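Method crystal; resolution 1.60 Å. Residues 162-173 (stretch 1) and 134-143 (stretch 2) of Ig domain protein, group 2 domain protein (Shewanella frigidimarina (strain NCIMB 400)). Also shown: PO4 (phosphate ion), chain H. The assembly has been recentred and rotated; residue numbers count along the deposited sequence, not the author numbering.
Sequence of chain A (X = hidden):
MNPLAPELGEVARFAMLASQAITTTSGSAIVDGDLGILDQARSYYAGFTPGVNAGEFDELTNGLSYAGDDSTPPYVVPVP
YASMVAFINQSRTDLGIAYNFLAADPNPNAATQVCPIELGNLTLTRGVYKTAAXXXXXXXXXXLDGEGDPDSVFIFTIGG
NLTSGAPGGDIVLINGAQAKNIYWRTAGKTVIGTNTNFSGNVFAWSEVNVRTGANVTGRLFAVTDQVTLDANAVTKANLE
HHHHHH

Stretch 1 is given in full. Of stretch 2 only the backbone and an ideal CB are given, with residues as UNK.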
# COMPACT_ATOMS: atom_id res chain seq x y z
N LEU A 162 -2.54 0.36 -12.53
CA LEU A 162 -1.08 0.42 -12.49
C LEU A 162 -0.57 -1.01 -12.48
O LEU A 162 -0.97 -1.80 -11.62
CB LEU A 162 -0.55 1.16 -11.26
CG LEU A 162 0.95 1.01 -10.96
CD1 LEU A 162 1.81 1.60 -12.08
CD2 LEU A 162 1.36 1.61 -9.62
N THR A 163 0.31 -1.35 -13.43
CA THR A 163 0.84 -2.70 -13.56
C THR A 163 2.34 -2.66 -13.80
O THR A 163 2.79 -2.08 -14.79
CB THR A 163 0.16 -3.44 -14.72
OG1 THR A 163 -1.26 -3.41 -14.55
CG2 THR A 163 0.62 -4.90 -14.76
N SER A 164 3.11 -3.28 -12.92
CA SER A 164 4.53 -3.49 -13.19
C SER A 164 4.73 -4.94 -13.61
O SER A 164 3.93 -5.82 -13.27
CB SER A 164 5.41 -3.16 -11.98
OG SER A 164 5.12 -3.98 -10.86
N GLY A 165 5.76 -5.17 -14.41
CA GLY A 165 5.99 -6.52 -14.89
C GLY A 165 7.24 -6.61 -15.73
O GLY A 165 8.07 -5.69 -15.78
N ALA A 166 7.36 -7.76 -16.40
CA ALA A 166 8.55 -8.11 -17.15
C ALA A 166 8.65 -7.30 -18.44
O ALA A 166 7.63 -6.92 -19.02
CB ALA A 166 8.54 -9.60 -17.47
N PRO A 167 9.87 -7.05 -18.94
CA PRO A 167 11.17 -7.52 -18.42
C PRO A 167 11.75 -6.71 -17.27
O PRO A 167 12.68 -7.17 -16.62
CB PRO A 167 12.08 -7.39 -19.64
CG PRO A 167 11.52 -6.19 -20.35
CD PRO A 167 10.02 -6.34 -20.22
N GLY A 168 11.21 -5.51 -17.02
CA GLY A 168 11.73 -4.69 -15.95
C GLY A 168 10.85 -4.73 -14.72
O GLY A 168 10.64 -5.80 -14.13
N GLY A 169 10.34 -3.57 -14.31
CA GLY A 169 9.35 -3.49 -13.26
C GLY A 169 9.85 -3.07 -11.90
O GLY A 169 9.04 -2.92 -10.98
N ASP A 170 11.16 -2.89 -11.73
CA ASP A 170 11.68 -2.53 -10.42
C ASP A 170 11.62 -1.03 -10.20
O ASP A 170 11.63 -0.24 -11.14
CB ASP A 170 13.12 -3.00 -10.25
CG ASP A 170 13.26 -4.49 -10.40
OD1 ASP A 170 12.53 -5.23 -9.70
OD2 ASP A 170 14.06 -4.91 -11.26
N ILE A 171 11.52 -0.65 -8.92
CA ILE A 171 11.64 0.73 -8.48
C ILE A 171 12.93 0.85 -7.68
O ILE A 171 13.17 0.06 -6.76
CB ILE A 171 10.41 1.17 -7.65
CG1 ILE A 171 9.19 1.29 -8.56
CG2 ILE A 171 10.68 2.49 -6.93
CD1 ILE A 171 7.88 1.33 -7.81
N VAL A 172 13.79 1.78 -8.08
CA VAL A 172 15.02 2.08 -7.37
C VAL A 172 14.94 3.49 -6.82
O VAL A 172 14.48 4.41 -7.51
CB VAL A 172 16.25 1.92 -8.28
CG1 VAL A 172 17.52 2.44 -7.60
CG2 VAL A 172 16.42 0.47 -8.67
N LEU A 173 15.38 3.67 -5.57
CA LEU A 173 15.34 4.96 -4.90
C LEU A 173 16.76 5.49 -4.76
O LEU A 173 17.66 4.75 -4.33
CB LEU A 173 14.68 4.84 -3.53
CG LEU A 173 13.34 4.09 -3.51
CD1 LEU A 173 12.72 4.19 -2.13
CD2 LEU A 173 12.41 4.66 -4.57
N UNK A 134 -4.27 4.06 -18.03
CA UNK A 134 -3.51 3.05 -17.30
C UNK A 134 -2.02 3.34 -17.40
O UNK A 134 -1.55 3.92 -18.39
CB UNK A 134 -3.82 1.65 -17.83
N UNK A 135 -1.27 2.90 -16.40
CA UNK A 135 0.18 3.07 -16.38
C UNK A 135 0.84 1.70 -16.24
O UNK A 135 0.41 0.87 -15.43
CB UNK A 135 0.61 4.00 -15.24
N UNK A 136 1.89 1.48 -17.01
CA UNK A 136 2.70 0.28 -16.87
C UNK A 136 4.12 0.65 -16.48
O UNK A 136 4.61 1.73 -16.83
CB UNK A 136 2.70 -0.53 -18.17
N UNK A 137 4.76 -0.25 -15.74
CA UNK A 137 6.16 -0.14 -15.35
C UNK A 137 6.78 -1.48 -15.74
O UNK A 137 6.78 -2.41 -14.93
CB UNK A 137 6.33 0.17 -13.86
N UNK A 138 7.27 -1.59 -16.97
CA UNK A 138 7.74 -2.89 -17.44
C UNK A 138 8.94 -2.83 -18.39
O UNK A 138 9.64 -3.84 -18.53
CB UNK A 138 6.59 -3.61 -18.14
N UNK A 139 9.18 -1.70 -19.05
CA UNK A 139 10.31 -1.70 -19.98
C UNK A 139 11.65 -1.68 -19.27
O UNK A 139 12.68 -1.94 -19.91
CB UNK A 139 10.21 -0.50 -20.92
N UNK A 140 11.66 -1.40 -17.98
CA UNK A 140 12.90 -1.26 -17.25
C UNK A 140 12.60 -0.78 -15.85
O UNK A 140 11.49 -0.94 -15.34
CB UNK A 140 13.86 -0.30 -17.96
N UNK A 141 13.60 -0.16 -15.24
CA UNK A 141 13.53 0.29 -13.86
C UNK A 141 13.03 1.73 -13.82
O UNK A 141 13.43 2.56 -14.64
CB UNK A 141 14.89 0.17 -13.18
N UNK A 142 12.17 2.02 -12.85
CA UNK A 142 11.83 3.39 -12.52
C UNK A 142 12.74 3.84 -11.38
O UNK A 142 12.75 3.22 -10.32
CB UNK A 142 10.35 3.52 -12.14
N UNK A 143 13.52 4.89 -11.61
CA UNK A 143 14.38 5.45 -10.57
C UNK A 143 13.73 6.72 -10.04
O UNK A 143 13.37 7.61 -10.81
CB UNK A 143 15.79 5.73 -11.10
P PO4 H . 4.96 -10.63 -14.79
O1 PO4 H . 4.93 -9.54 -15.84
O2 PO4 H . 4.24 -11.86 -15.32
O3 PO4 H . 4.22 -10.19 -13.54
O4 PO4 H . 6.40 -10.96 -14.49

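The two stretches run parallel, paired in two short ladders whose register shifts by two across the loops between them. Position 134 precedes the first ladder; its ideal CB has nothing of stretch 1 within 5.5 Å, so this contact sets no rule. It is Asp 134.

Position 135 is extended, and its carbonyl O accepts from Thr 163 N at 3.0 Å. Its CB lies 4.1 Å from Leu 162 CD1, on the Leu 162 face, which favours an apolar side chain, branched or not. The residue is Val 135, with CG1 3.9 Å from Leu 162 CD1.

Position 136 turns to the face of Thr 163, its CB 3.7 Å from Thr 163 O, with the Thr 163 side chain farther off; threonine, serine or valine would suit. Thr 136 sets CG2 4.4 Å from Thr 163 CB, and its OG1 bonds elsewhere in the structure.

Position 137 is pinned twice to stretch 1: its N donates to Thr 163 O (2.9 Å) and its O accepts from Gly 165 N (3.0 Å). The CB, 3.9 Å from Ser 164 CB, shares a face with Ile 171, within reach of a long apolar chain. Leucine, isoleucine or methionine could use that space. Leu 137 does, with CD2 3.7 Å from Ile 171 CG1.

At 138 the strand has ended and the CB points sideways, 3.5 Å from Gly 165 O and 3.6 Å from Ala 166 O. Two nearby carbonyls favour a polar chain, either a donor or one that shares a water. Gln 138 shares one: water 2 donates to its OE1 (2.7 Å) and to Ala 166 O (2.8 Å). Its backbone O accepts from Gly 168 N at 2.7 Å.

Position 139 points away into space free of stretch 1, tolerating many residues; it is Thr 139.

Position 140 has an ideal CB directed away, 5.3 Å from Gly 168 CA, so stretch 1 alone would admit a small side chain. It is Gly 140, whose O accepts from Gly 169 N (3.0 Å).

Position 141 points sideways, near the Asp 170 backbone and Val 172 CG2, so threonine, serine or valine would suit. Thr 141 puts CG2 3.5 Å from Val 172 CG2, while OG1 lies 2.9 Å from water 3, which donates to Asp 170 OD2.

Position 142 opens the second ladder on the Ile 171 face, its N donating to Asp 170 O (2.9 Å) and its O accepting from Val 172 N (2.9 Å). An apolar chain suits; Leu 142 places CD2 4.4 Å from Ile 171 CG1. Position 143 faces Val 172's side, suiting a beta-branched residue, and Thr 143 sets OG1 4.2 Å from Val 172 CB.

Stretch 2 134-143: DVTLQTGTLT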
# COMPACT_ATOMS: atom_id res chain seq x y z
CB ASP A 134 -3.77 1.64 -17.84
CG ASP A 134 -5.24 1.31 -18.00
OD1 ASP A 134 -6.01 1.47 -17.03
OD2 ASP A 134 -5.64 0.88 -19.11
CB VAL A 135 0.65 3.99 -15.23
CG1 VAL A 135 2.18 3.99 -15.16
CG2 VAL A 135 0.10 5.40 -15.41
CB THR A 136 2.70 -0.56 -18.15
OG1 THR A 136 2.98 0.28 -19.28
CG2 THR A 136 1.33 -1.22 -18.34
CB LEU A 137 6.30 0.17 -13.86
CG LEU A 137 7.66 0.04 -13.17
CD1 LEU A 137 8.79 0.61 -14.02
CD2 LEU A 137 7.59 0.74 -11.82
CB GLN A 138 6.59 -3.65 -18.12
CG GLN A 138 5.92 -2.93 -19.29
CD GLN A 138 4.60 -3.59 -19.66
OE1 GLN A 138 4.20 -4.58 -19.04
NE2 GLN A 138 3.90 -3.02 -20.64
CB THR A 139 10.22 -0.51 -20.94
OG1 THR A 139 10.24 0.71 -20.18
CG2 THR A 139 8.95 -0.59 -21.76
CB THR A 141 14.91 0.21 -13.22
OG1 THR A 141 15.31 -1.16 -13.12
CG2 THR A 141 14.91 0.85 -11.84
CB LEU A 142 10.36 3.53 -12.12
CG LEU A 142 9.98 4.88 -11.51
CD1 LEU A 142 10.18 6.02 -12.52
CD2 LEU A 142 8.54 4.85 -10.99
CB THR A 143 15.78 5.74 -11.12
OG1 THR A 143 16.37 4.52 -11.59
CG2 THR A 143 16.67 6.33 -10.01
O HOH W 1 -1.90 -1.06 -15.89
O HOH W 2 4.86 -7.17 -18.61
O HOH W 3 13.46 -3.34 -13.57
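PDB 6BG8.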